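Local coordinates for protein fibrillarin-like rRNA/tRNA 2'-O-methyltransferase (Archaeoglobus fulgidus, PDB 1NT2) that uses S-adenosylmethionine to methylate ribose 2'-hydroxyls of rRNA and tRNA at sites chosen by a guide RNA, as part of archaeal box C/D sRNPs, at residues R56-V61 with V79-I84; L64-G69 with E95-L100; D128-D133 with F149-K154; V157-K162 with I203-Y208. All coordinates share one frame; numbering follows the deposited sequence.

Contact 1: R56-V61 with V79-I84; sequences RGDERV and VDEGII
The R60 guanidinium meets the turn at G82 obliquely, with G82 CA 3.9 Å from its NH1 and the E81 carbonyl and I83 CG2 close by; its NE is hydrogen-bonded to Y51 of the partner protein chain. At the edge of the R56 guanidinium, in its plane, is CB of D58. The side chains of D58 and E81 lie side by side, pointing the same way, their carboxylate planes 78° apart, and the 4.4 Å between D58 OD2 and E81 OE1 puts like charges near each other at the surface. V79 to G82 form a type I turn. Glycine suits position 82, because a CB there would run into the carbonyl oxygen of E59. The E59 oxygen instead accepts I83 N at 2.9 Å, nearly along its C=O axis. One step on, V61 N reaches I83 O at 2.8 Å, again almost in line with the carbonyl. V79 has CG1 anti to its backbone N, which lays that methyl against the G57 and E59 carbonyls. Its other methyl, CG2, meets V61 CG2 at 3.9 Å and the E59 CB at the same distance. An alanine at V79 would lose both methyls and would probably loosen the packing of this turn against V61 and E59. Beyond it V61 CB and I84 CG1 approach to 4.2 Å. Two neighbouring parallel strands joined through helix 70-78 make the beta-alpha-beta crossover that opens the Rossmann-like methyltransferase sheet.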
# COMPACT_ATOMS: atom_id res chain seq x y z
N ARG A 56 44.97 34.27 26.63
CA ARG A 56 44.75 34.93 27.91
C ARG A 56 43.35 34.58 28.41
O ARG A 56 42.46 34.28 27.62
CB ARG A 56 44.86 36.46 27.74
CG ARG A 56 43.86 37.09 26.75
CD ARG A 56 43.62 38.56 27.08
NE ARG A 56 42.67 39.25 26.20
CZ ARG A 56 42.97 39.73 25.00
NH1 ARG A 56 44.20 39.60 24.51
NH2 ARG A 56 42.05 40.37 24.29
N GLY A 57 43.16 34.62 29.72
CA GLY A 57 41.86 34.30 30.27
C GLY A 57 40.75 35.17 29.70
O GLY A 57 39.60 34.74 29.64
N ASP A 58 41.10 36.39 29.30
CA ASP A 58 40.14 37.35 28.74
C ASP A 58 39.79 36.97 27.30
O ASP A 58 40.05 37.74 26.38
CB ASP A 58 40.71 38.79 28.72
CG ASP A 58 41.57 39.14 29.96
OD1 ASP A 58 42.82 39.00 29.89
OD2 ASP A 58 41.01 39.55 31.00
N GLU A 59 39.22 35.78 27.09
CA GLU A 59 38.89 35.34 25.74
C GLU A 59 37.38 35.14 25.51
O GLU A 59 36.63 34.80 26.44
CB GLU A 59 39.63 34.05 25.43
CG GLU A 59 40.35 34.05 24.09
CD GLU A 59 41.84 34.30 24.23
OE1 GLU A 59 42.34 34.29 25.37
OE2 GLU A 59 42.53 34.49 23.20
N ARG A 60 36.95 35.34 24.27
CA ARG A 60 35.54 35.17 23.87
C ARG A 60 35.43 33.91 23.05
O ARG A 60 35.76 33.90 21.86
CB ARG A 60 35.05 36.36 23.03
CG ARG A 60 34.26 37.40 23.81
CD ARG A 60 35.11 38.05 24.88
NE ARG A 60 34.32 38.60 25.97
CZ ARG A 60 34.83 38.89 27.17
NH1 ARG A 60 36.12 38.67 27.40
NH2 ARG A 60 34.05 39.38 28.13
N VAL A 61 34.94 32.84 23.68
CA VAL A 61 34.82 31.55 23.01
C VAL A 61 33.44 31.09 22.52
O VAL A 61 32.42 31.21 23.22
CB VAL A 61 35.37 30.43 23.91
CG1 VAL A 61 35.58 29.18 23.10
CG2 VAL A 61 36.66 30.89 24.55
N VAL A 79 39.68 29.69 30.15
CA VAL A 79 39.21 31.05 29.91
C VAL A 79 38.33 31.48 31.11
O VAL A 79 37.12 31.60 30.99
CB VAL A 79 38.39 31.12 28.60
CG1 VAL A 79 37.80 32.50 28.41
CG2 VAL A 79 39.28 30.77 27.42
N ASP A 80 38.96 31.69 32.26
CA ASP A 80 38.24 32.07 33.47
C ASP A 80 37.86 33.55 33.51
O ASP A 80 37.02 33.97 34.32
CB ASP A 80 39.08 31.75 34.71
CG ASP A 80 40.47 32.35 34.64
OD1 ASP A 80 41.21 32.03 33.68
OD2 ASP A 80 40.83 33.13 35.55
N GLU A 81 38.49 34.33 32.64
CA GLU A 81 38.24 35.76 32.55
C GLU A 81 37.68 36.07 31.16
O GLU A 81 37.92 37.15 30.60
CB GLU A 81 39.55 36.53 32.77
CG GLU A 81 40.36 36.09 34.00
CD GLU A 81 40.13 36.97 35.22
OE1 GLU A 81 40.42 38.18 35.14
OE2 GLU A 81 39.67 36.45 36.27
N GLY A 82 36.95 35.10 30.61
CA GLY A 82 36.35 35.26 29.29
C GLY A 82 34.92 34.76 29.34
O GLY A 82 34.35 34.64 30.43
N ILE A 83 34.34 34.47 28.18
CA ILE A 83 32.97 33.96 28.14
C ILE A 83 32.81 32.88 27.07
O ILE A 83 33.38 32.98 25.98
CB ILE A 83 31.95 35.12 27.91
CG1 ILE A 83 30.66 34.82 28.66
CG2 ILE A 83 31.65 35.31 26.43
CD1 ILE A 83 30.89 34.57 30.13
N ILE A 84 32.04 31.84 27.38
CA ILE A 84 31.82 30.73 26.47
C ILE A 84 30.39 30.58 25.97
O ILE A 84 29.49 30.35 26.77
CB ILE A 84 32.20 29.40 27.15
CG1 ILE A 84 33.67 29.43 27.57
CG2 ILE A 84 31.91 28.24 26.22
CD1 ILE A 84 34.11 28.19 28.32

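Contact 2: L64-G69 with E95-L100; sequences LGAASG and EKLLEL. With SAM (S-adenosylmethionine), chain C.
Buried van der Waals packing joins the loop after strand 60-64 to helix 91-103, which runs beside it. The loop G65-G69, after L64 at the strand end, is the glycine-rich first motif of the Rossmann-like methyltransferase fold, placed between the first strand and helix 70-78, and its other side lines the S-adenosylmethionine pocket. L97 carries most of the contact. With CG anti to its backbone N (chi1 -169°), the leucine sends CD1 into the bend of the loop, where it meets A66 CB at 3.6 Å and G69 CA at 3.5 Å, while the A67 carbonyl oxygen also borders it. CD2 lies farther along, against the same A66 methyl. Small residues suit the loop: a side chain at G69 would strike L97 CD1, and the positive phi of 105° there is readily adopted by glycine. A66 to G69 make a type II' turn, which brings the S68 carbonyl to the helix. S68 O is 3.2 Å from L97 CA, a CA-H...O contact, and it is satisfied more strongly by a hydrogen bond from H24. Nearby, the K96 aliphatic chain leans CG on S68 CB, and its charged end leads away from the loop. L100, one helical turn after L97, brings CD2 to the G69 carbonyl. On the ligand side the loop comes close through its backbone and small groups, G65 CA standing 3.8 Å from O4' of the ribose. T70, E88, D113 and A114 supply hydrogen bonds to the cofactor, and the A67 methyl carbon CB lies 3.2 Å from its carboxylate oxygen OXT.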
# COMPACT_ATOMS: atom_id res chain seq x y z
N LEU A 64 31.12 24.97 19.34
CA LEU A 64 30.10 24.32 18.54
C LEU A 64 30.09 22.80 18.79
O LEU A 64 30.81 22.05 18.13
CB LEU A 64 30.32 24.61 17.07
CG LEU A 64 30.26 26.08 16.68
CD1 LEU A 64 30.62 26.20 15.20
CD2 LEU A 64 28.87 26.62 16.94
N GLY A 65 29.26 22.37 19.74
CA GLY A 65 29.14 20.96 20.09
C GLY A 65 29.35 20.71 21.58
O GLY A 65 29.89 19.67 21.98
N ALA A 66 28.92 21.66 22.40
CA ALA A 66 29.06 21.55 23.85
C ALA A 66 28.87 20.14 24.34
O ALA A 66 29.61 19.68 25.21
CB ALA A 66 28.08 22.46 24.55
N ALA A 67 27.86 19.46 23.80
CA ALA A 67 27.57 18.10 24.21
C ALA A 67 27.11 18.13 25.66
O ALA A 67 26.42 19.07 26.05
CB ALA A 67 28.81 17.24 24.09
N SER A 68 27.48 17.12 26.45
CA SER A 68 27.10 17.07 27.86
C SER A 68 27.82 18.21 28.59
O SER A 68 27.35 18.69 29.62
CB SER A 68 27.51 15.74 28.49
OG SER A 68 28.91 15.69 28.68
N GLY A 69 28.96 18.61 28.04
CA GLY A 69 29.74 19.68 28.62
C GLY A 69 30.99 19.22 29.35
O GLY A 69 31.32 19.75 30.41
N GLU A 95 20.60 18.40 28.75
CA GLU A 95 20.05 18.35 30.09
C GLU A 95 21.19 18.34 31.09
O GLU A 95 21.11 18.97 32.13
CB GLU A 95 19.18 17.11 30.25
CG GLU A 95 18.55 16.96 31.63
CD GLU A 95 17.67 15.72 31.76
OE1 GLU A 95 18.10 14.63 31.29
OE2 GLU A 95 16.57 15.82 32.34
N LYS A 96 22.25 17.62 30.76
CA LYS A 96 23.43 17.51 31.62
C LYS A 96 24.27 18.78 31.55
O LYS A 96 25.00 19.09 32.49
CB LYS A 96 24.29 16.31 31.20
CG LYS A 96 25.57 16.10 32.02
CD LYS A 96 25.25 15.86 33.49
CE LYS A 96 26.37 15.15 34.25
NZ LYS A 96 25.88 14.66 35.59
N LEU A 97 24.19 19.48 30.42
CA LEU A 97 24.96 20.71 30.22
C LEU A 97 24.55 21.81 31.20
O LEU A 97 25.40 22.42 31.84
CB LEU A 97 24.78 21.23 28.78
CG LEU A 97 25.73 22.36 28.32
CD1 LEU A 97 27.09 21.81 27.95
CD2 LEU A 97 25.13 23.06 27.12
N LEU A 98 23.25 22.06 31.30
CA LEU A 98 22.73 23.09 32.19
C LEU A 98 23.30 23.01 33.60
O LEU A 98 23.42 24.02 34.29
CB LEU A 98 21.19 23.04 32.25
CG LEU A 98 20.39 23.58 31.05
CD1 LEU A 98 18.91 23.48 31.36
CD2 LEU A 98 20.76 25.03 30.79
N GLU A 99 23.64 21.80 34.02
CA GLU A 99 24.19 21.60 35.34
C GLU A 99 25.56 22.26 35.45
O GLU A 99 25.96 22.69 36.54
CB GLU A 99 24.32 20.12 35.64
CG GLU A 99 23.01 19.46 35.91
CD GLU A 99 23.18 18.00 36.20
OE1 GLU A 99 24.20 17.65 36.85
OE2 GLU A 99 22.31 17.22 35.79
N LEU A 100 26.27 22.34 34.34
CA LEU A 100 27.57 22.99 34.33
C LEU A 100 27.34 24.50 34.34
O LEU A 100 27.80 25.20 35.25
CB LEU A 100 28.36 22.60 33.09
CG LEU A 100 29.76 23.21 33.03
CD1 LEU A 100 30.53 22.82 34.26
CD2 LEU A 100 30.50 22.74 31.78
N SAM C . 33.45 16.44 23.33
CA SAM C . 32.05 16.02 23.58
C SAM C . 31.90 15.43 24.97
O SAM C . 32.91 15.36 25.68
OXT SAM C . 30.73 15.03 25.31
CB SAM C . 31.59 15.01 22.48
CG SAM C . 30.88 15.77 21.36
SD SAM C . 30.19 14.85 19.92
CE SAM C . 31.55 14.20 18.94
C5' SAM C . 29.45 16.06 18.88
C4' SAM C . 28.28 16.81 19.46
O4' SAM C . 27.87 17.73 18.45
C3' SAM C . 27.04 15.95 19.73
O3' SAM C . 26.90 16.00 21.17
C2' SAM C . 25.86 16.66 19.09
O2' SAM C . 24.63 16.83 19.78
C1' SAM C . 26.49 17.96 18.55
N9 SAM C . 26.00 18.36 17.24
C8 SAM C . 26.10 17.70 16.04
N7 SAM C . 25.57 18.34 15.04
C5 SAM C . 25.08 19.50 15.62
C6 SAM C . 24.39 20.63 15.08
N6 SAM C . 24.09 20.73 13.77
N1 SAM C . 24.03 21.66 15.93
C2 SAM C . 24.34 21.55 17.25
N3 SAM C . 24.99 20.53 17.86
C4 SAM C . 25.34 19.53 16.98

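Contact 3: D128-D133 with F149-K154; sequences DLIYQD and FFLKEK. With SAM (S-adenosylmethionine), chain C.
Two side chains lying side by side and pointing the same way bring the charges together: K152 places CG between its backbone N and carbonyl carbon (chi1 63°) and bends again at chi3, while D128 keeps CG beside its own N (chi1 -54°). The result is a salt bridge between K152 NZ and D128 OD1, modelled at 2.8 Å, although the position of OD1 is less certain. The other carboxylate oxygen, OD2, accepts a hydrogen bond from the backbone N of R60, so each oxygen of the aspartate has a partner. An alanine at K152 would lose this ammonium group and the methylene chain beside the aspartate, and would probably leave the carboxylate held chiefly from the R60 side. These residues belong to the crossover of strand 127-132, helix 139-150 and strand 155-162: the first segment is the strand, and the second leaves the helix and leads towards the next parallel strand. The rest of the contact is apolar. I130 swings CG1 anti to its carbonyl carbon and crosses L151 obliquely, CD1 coming to 3.5 Å from L151 CB. L151, with CG anti to its backbone N, brings CD1 to 4.2 Å from the D128 carbonyl oxygen. Branched aliphatic side chains fit here, since I130 also packs on A147 of the helix and on V157. At the far end of the strand D133 faces S-adenosylmethionine: its OD2 receives a weak hydrogen bond of 3.3 Å from the ligand amino N and a salt bridge from K42, and its OD1 lies 3.3 Å from the ligand methyl carbon CE.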
# COMPACT_ATOMS: atom_id res chain seq x y z
N ASP A 128 36.99 35.25 19.63
CA ASP A 128 38.43 35.13 19.42
C ASP A 128 38.85 33.75 18.93
O ASP A 128 39.96 33.55 18.43
CB ASP A 128 39.17 35.42 20.72
CG ASP A 128 38.79 36.75 21.32
OD1 ASP A 128 38.85 37.76 20.59
OD2 ASP A 128 38.44 36.78 22.53
N LEU A 129 37.94 32.79 19.09
CA LEU A 129 38.18 31.41 18.69
C LEU A 129 36.90 30.57 18.67
O LEU A 129 36.06 30.66 19.58
CB LEU A 129 39.22 30.76 19.61
CG LEU A 129 39.06 29.27 19.93
CD1 LEU A 129 40.40 28.58 19.86
CD2 LEU A 129 38.43 29.14 21.31
N ILE A 130 36.77 29.76 17.62
CA ILE A 130 35.62 28.89 17.45
C ILE A 130 36.10 27.46 17.59
O ILE A 130 36.83 26.97 16.73
CB ILE A 130 35.00 28.98 16.06
CG1 ILE A 130 34.88 30.43 15.61
CG2 ILE A 130 33.62 28.35 16.08
CD1 ILE A 130 34.39 30.58 14.18
N TYR A 131 35.70 26.79 18.68
CA TYR A 131 36.08 25.40 18.90
C TYR A 131 34.93 24.53 18.42
O TYR A 131 33.79 24.71 18.86
CB TYR A 131 36.33 25.12 20.40
CG TYR A 131 36.75 23.69 20.68
CD1 TYR A 131 37.91 23.15 20.12
CD2 TYR A 131 35.96 22.86 21.47
CE1 TYR A 131 38.26 21.81 20.33
CE2 TYR A 131 36.30 21.52 21.69
CZ TYR A 131 37.45 21.00 21.12
OH TYR A 131 37.77 19.67 21.31
N GLN A 132 35.21 23.62 17.49
CA GLN A 132 34.16 22.76 16.98
C GLN A 132 34.51 21.29 17.12
O GLN A 132 35.61 20.85 16.79
CB GLN A 132 33.83 23.07 15.52
CG GLN A 132 32.42 22.65 15.12
CD GLN A 132 32.18 22.70 13.62
OE1 GLN A 132 32.66 21.85 12.88
NE2 GLN A 132 31.45 23.72 13.17
N ASP A 133 33.53 20.54 17.63
CA ASP A 133 33.65 19.11 17.86
C ASP A 133 32.31 18.51 17.45
O ASP A 133 31.67 17.82 18.23
CB ASP A 133 33.88 18.85 19.35
CG ASP A 133 34.35 17.45 19.64
OD1 ASP A 133 33.89 16.52 18.94
OD2 ASP A 133 35.16 17.28 20.58
N PHE A 149 30.30 34.64 10.30
CA PHE A 149 29.50 35.38 11.27
C PHE A 149 30.21 35.95 12.49
O PHE A 149 30.04 37.13 12.79
CB PHE A 149 28.32 34.53 11.76
CG PHE A 149 27.11 34.62 10.89
CD1 PHE A 149 27.12 34.08 9.60
CD2 PHE A 149 25.96 35.26 11.34
CE1 PHE A 149 26.00 34.17 8.77
CE2 PHE A 149 24.84 35.36 10.52
CZ PHE A 149 24.86 34.82 9.23
N PHE A 150 31.01 35.15 13.19
CA PHE A 150 31.62 35.64 14.41
C PHE A 150 33.14 35.65 14.59
O PHE A 150 33.67 36.43 15.39
CB PHE A 150 30.96 34.90 15.58
CG PHE A 150 29.49 34.64 15.38
CD1 PHE A 150 28.59 35.69 15.32
CD2 PHE A 150 29.01 33.35 15.21
CE1 PHE A 150 27.24 35.45 15.08
CE2 PHE A 150 27.66 33.11 14.97
CZ PHE A 150 26.78 34.16 14.90
N LEU A 151 33.85 34.80 13.87
CA LEU A 151 35.30 34.76 14.03
C LEU A 151 35.96 36.07 13.60
O LEU A 151 36.19 36.30 12.40
CB LEU A 151 35.92 33.60 13.25
CG LEU A 151 37.45 33.60 13.29
CD1 LEU A 151 37.94 33.44 14.72
CD2 LEU A 151 37.98 32.50 12.42
N LYS A 152 36.29 36.90 14.58
CA LYS A 152 36.93 38.18 14.33
C LYS A 152 38.26 38.03 13.56
O LYS A 152 39.08 37.18 13.90
CB LYS A 152 37.16 38.89 15.66
CG LYS A 152 38.11 38.16 16.57
CD LYS A 152 37.80 38.42 18.03
CE LYS A 152 37.76 39.89 18.35
NZ LYS A 152 37.59 40.13 19.81
N GLU A 153 38.44 38.85 12.53
CA GLU A 153 39.66 38.84 11.70
C GLU A 153 40.90 38.57 12.52
O GLU A 153 41.18 39.27 13.50
CB GLU A 153 39.83 40.17 10.94
CG GLU A 153 39.40 40.12 9.47
CD GLU A 153 40.41 40.79 8.52
OE1 GLU A 153 40.17 40.77 7.29
OE2 GLU A 153 41.43 41.32 9.00
N LYS A 154 41.65 37.56 12.10
CA LYS A 154 42.88 37.17 12.79
C LYS A 154 42.50 36.40 14.05
O LYS A 154 43.20 36.44 15.07
CB LYS A 154 43.74 38.39 13.13
CG LYS A 154 45.23 38.10 13.20
CD LYS A 154 45.75 37.55 11.87
CE LYS A 154 47.19 37.03 11.95
NZ LYS A 154 48.21 38.12 12.04
N SAM C . 33.45 16.44 23.33
CA SAM C . 32.05 16.02 23.58
C SAM C . 31.90 15.43 24.97
O SAM C . 32.91 15.36 25.68
OXT SAM C . 30.73 15.03 25.31
CB SAM C . 31.59 15.01 22.48
CG SAM C . 30.88 15.77 21.36
SD SAM C . 30.19 14.85 19.92
CE SAM C . 31.55 14.20 18.94
C5' SAM C . 29.45 16.06 18.88
C4' SAM C . 28.28 16.81 19.46
O4' SAM C . 27.87 17.73 18.45
C3' SAM C . 27.04 15.95 19.73
O3' SAM C . 26.90 16.00 21.17
C2' SAM C . 25.86 16.66 19.09
O2' SAM C . 24.63 16.83 19.78
C1' SAM C . 26.49 17.96 18.55
N9 SAM C . 26.00 18.36 17.24
C8 SAM C . 26.10 17.70 16.04
N7 SAM C . 25.57 18.34 15.04
C5 SAM C . 25.08 19.50 15.62
C6 SAM C . 24.39 20.63 15.08
N6 SAM C . 24.09 20.73 13.77
N1 SAM C . 24.03 21.66 15.93
C2 SAM C . 24.34 21.55 17.25
N3 SAM C . 24.99 20.53 17.86
C4 SAM C . 25.34 19.53 16.98

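Contact 4: V157-K162 with I203-Y208; sequences VVIMVK and IFIHAY
M160 leaves its strand through CB on the side of the sheet shared with V158, F204 and H206. CG stands anti to the carbonyl carbon (chi1 -56°), and bends at chi2 and chi3 then fold the chain over towards the neighbouring strand. SD arrives 3.6 Å from F204 CB, and the terminal CE lies against the same carbon at 3.4 Å. Unbranched and flexible, methionine can curl in this way. The F204 ring leads off from the meeting point, because its CG occupies the crowded position between N and carbonyl carbon (chi1 79°). Further along, CD2 of H206 approaches V158 CG2 at 3.7 Å and borders the V157 carbonyl; both aromatic rings also meet H51. The strands run antiparallel, their axes at 159°. This places strand 202-209 as the reversed strand inserted between 155-162 and 188-194, the hallmark of the class I methyltransferase sheet with its order 3-2-1-4-5-7-6. V157 and A207 form a hydrogen-bonded pair, V157 N giving a nearly straight bond of 2.7 Å to A207 O and A207 N returning one of 3.0 Å to V157 O. I159 and I205 pair likewise with longer bonds. On the other face V157, I159, V161, I203 and I205 supply beta-branched bulk, well suited to extended backbone. I159 CG2 comes to 4.0 Å from I205 CB, while L180 and M183 of helix 172-184 cover I205.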
# COMPACT_ATOMS: atom_id res chain seq x y z
N VAL A 157 40.75 29.02 15.18
CA VAL A 157 39.80 27.93 15.38
C VAL A 157 40.47 26.57 15.53
O VAL A 157 41.55 26.33 15.00
CB VAL A 157 38.76 27.81 14.22
CG1 VAL A 157 37.86 29.02 14.20
CG2 VAL A 157 39.47 27.62 12.89
N VAL A 158 39.80 25.70 16.27
CA VAL A 158 40.25 24.33 16.50
C VAL A 158 39.01 23.51 16.16
O VAL A 158 37.92 23.76 16.67
CB VAL A 158 40.62 24.08 17.98
CG1 VAL A 158 41.33 22.75 18.11
CG2 VAL A 158 41.49 25.21 18.50
N ILE A 159 39.18 22.53 15.29
CA ILE A 159 38.05 21.73 14.90
C ILE A 159 38.42 20.26 14.92
O ILE A 159 39.42 19.86 14.34
CB ILE A 159 37.57 22.13 13.48
CG1 ILE A 159 36.30 21.38 13.12
CG2 ILE A 159 38.68 21.86 12.48
CD1 ILE A 159 35.79 21.66 11.70
N MET A 160 37.62 19.47 15.62
CA MET A 160 37.86 18.04 15.70
C MET A 160 37.11 17.38 14.53
O MET A 160 36.01 17.80 14.16
CB MET A 160 37.40 17.48 17.05
CG MET A 160 38.02 18.16 18.28
SD MET A 160 39.83 18.39 18.27
CE MET A 160 40.38 16.74 17.93
N VAL A 161 37.70 16.35 13.94
CA VAL A 161 37.08 15.68 12.80
C VAL A 161 37.11 14.15 12.88
O VAL A 161 38.13 13.54 13.19
CB VAL A 161 37.76 16.13 11.48
CG1 VAL A 161 37.25 15.34 10.30
CG2 VAL A 161 37.51 17.61 11.27
N LYS A 162 35.97 13.54 12.60
CA LYS A 162 35.87 12.09 12.59
C LYS A 162 35.75 11.71 11.13
O LYS A 162 34.69 11.89 10.54
CB LYS A 162 34.62 11.65 13.35
CG LYS A 162 34.33 10.16 13.27
CD LYS A 162 33.27 9.77 14.28
CE LYS A 162 32.91 8.31 14.14
NZ LYS A 162 34.08 7.40 14.31
N ILE A 203 40.99 13.71 14.34
CA ILE A 203 42.24 14.44 14.08
C ILE A 203 41.95 15.93 14.27
O ILE A 203 40.96 16.42 13.75
CB ILE A 203 42.78 14.23 12.65
CG1 ILE A 203 44.15 14.92 12.53
CG2 ILE A 203 41.82 14.81 11.62
CD1 ILE A 203 44.89 14.61 11.25
N PHE A 204 42.80 16.64 15.01
CA PHE A 204 42.58 18.06 15.25
C PHE A 204 43.31 18.96 14.26
O PHE A 204 44.47 18.72 13.91
CB PHE A 204 43.01 18.43 16.67
CG PHE A 204 44.50 18.58 16.83
CD1 PHE A 204 45.10 19.84 16.70
CD2 PHE A 204 45.31 17.48 17.09
CE1 PHE A 204 46.48 19.98 16.83
CE2 PHE A 204 46.69 17.62 17.21
CZ PHE A 204 47.27 18.87 17.08
N ILE A 205 42.63 19.99 13.81
CA ILE A 205 43.22 20.92 12.87
C ILE A 205 43.15 22.31 13.49
O ILE A 205 42.06 22.81 13.78
CB ILE A 205 42.43 20.97 11.54
CG1 ILE A 205 42.11 19.56 11.04
CG2 ILE A 205 43.27 21.66 10.48
CD1 ILE A 205 41.31 19.55 9.75
N HIS A 206 44.30 22.92 13.72
CA HIS A 206 44.34 24.26 14.29
C HIS A 206 44.58 25.19 13.12
O HIS A 206 45.33 24.86 12.20
CB HIS A 206 45.49 24.41 15.29
CG HIS A 206 45.48 25.73 16.00
ND1 HIS A 206 46.62 26.48 16.17
CD2 HIS A 206 44.48 26.41 16.59
CE1 HIS A 206 46.32 27.58 16.84
NE2 HIS A 206 45.02 27.56 17.11
N ALA A 207 43.93 26.35 13.14
CA ALA A 207 44.08 27.30 12.05
C ALA A 207 43.43 28.64 12.36
O ALA A 207 42.81 28.82 13.41
CB ALA A 207 43.49 26.72 10.77
N TYR A 208 43.59 29.59 11.45
CA TYR A 208 43.01 30.91 11.64
C TYR A 208 42.82 31.60 10.30
O TYR A 208 43.43 31.21 9.30
CB TYR A 208 43.91 31.74 12.56
CG TYR A 208 45.22 32.19 11.93
CD1 TYR A 208 45.36 33.48 11.43
CD2 TYR A 208 46.31 31.32 11.84
CE1 TYR A 208 46.55 33.91 10.85
CE2 TYR A 208 47.51 31.74 11.26
CZ TYR A 208 47.62 33.03 10.76
OH TYR A 208 48.80 33.45 10.17

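Contacts 1, 3 and 4 lie in succession across one sheet, and contact 2 lies where the loop after strand 60-64 meets helix 91-103. Contacts 1 and 3 have centres 13 Å apart and meet where V61 CG1 packs on L129 CD2 at 3.4 Å. Contact 2 joins contact 3 through a probable hydrogen bond from L64 N to Y131 O, 2.7 Å, so the ends of these neighbouring strands, which lead to G65 and D133, reach S-adenosylmethionine together. Contact 4 adjoins contact 3 through Q132 O and M160 N, also 2.7 Å, and its M160 side chain lies about 7 Å from the ligand. Contact 1 is farther away, the I84 side chain being about 12 Å from the ligand.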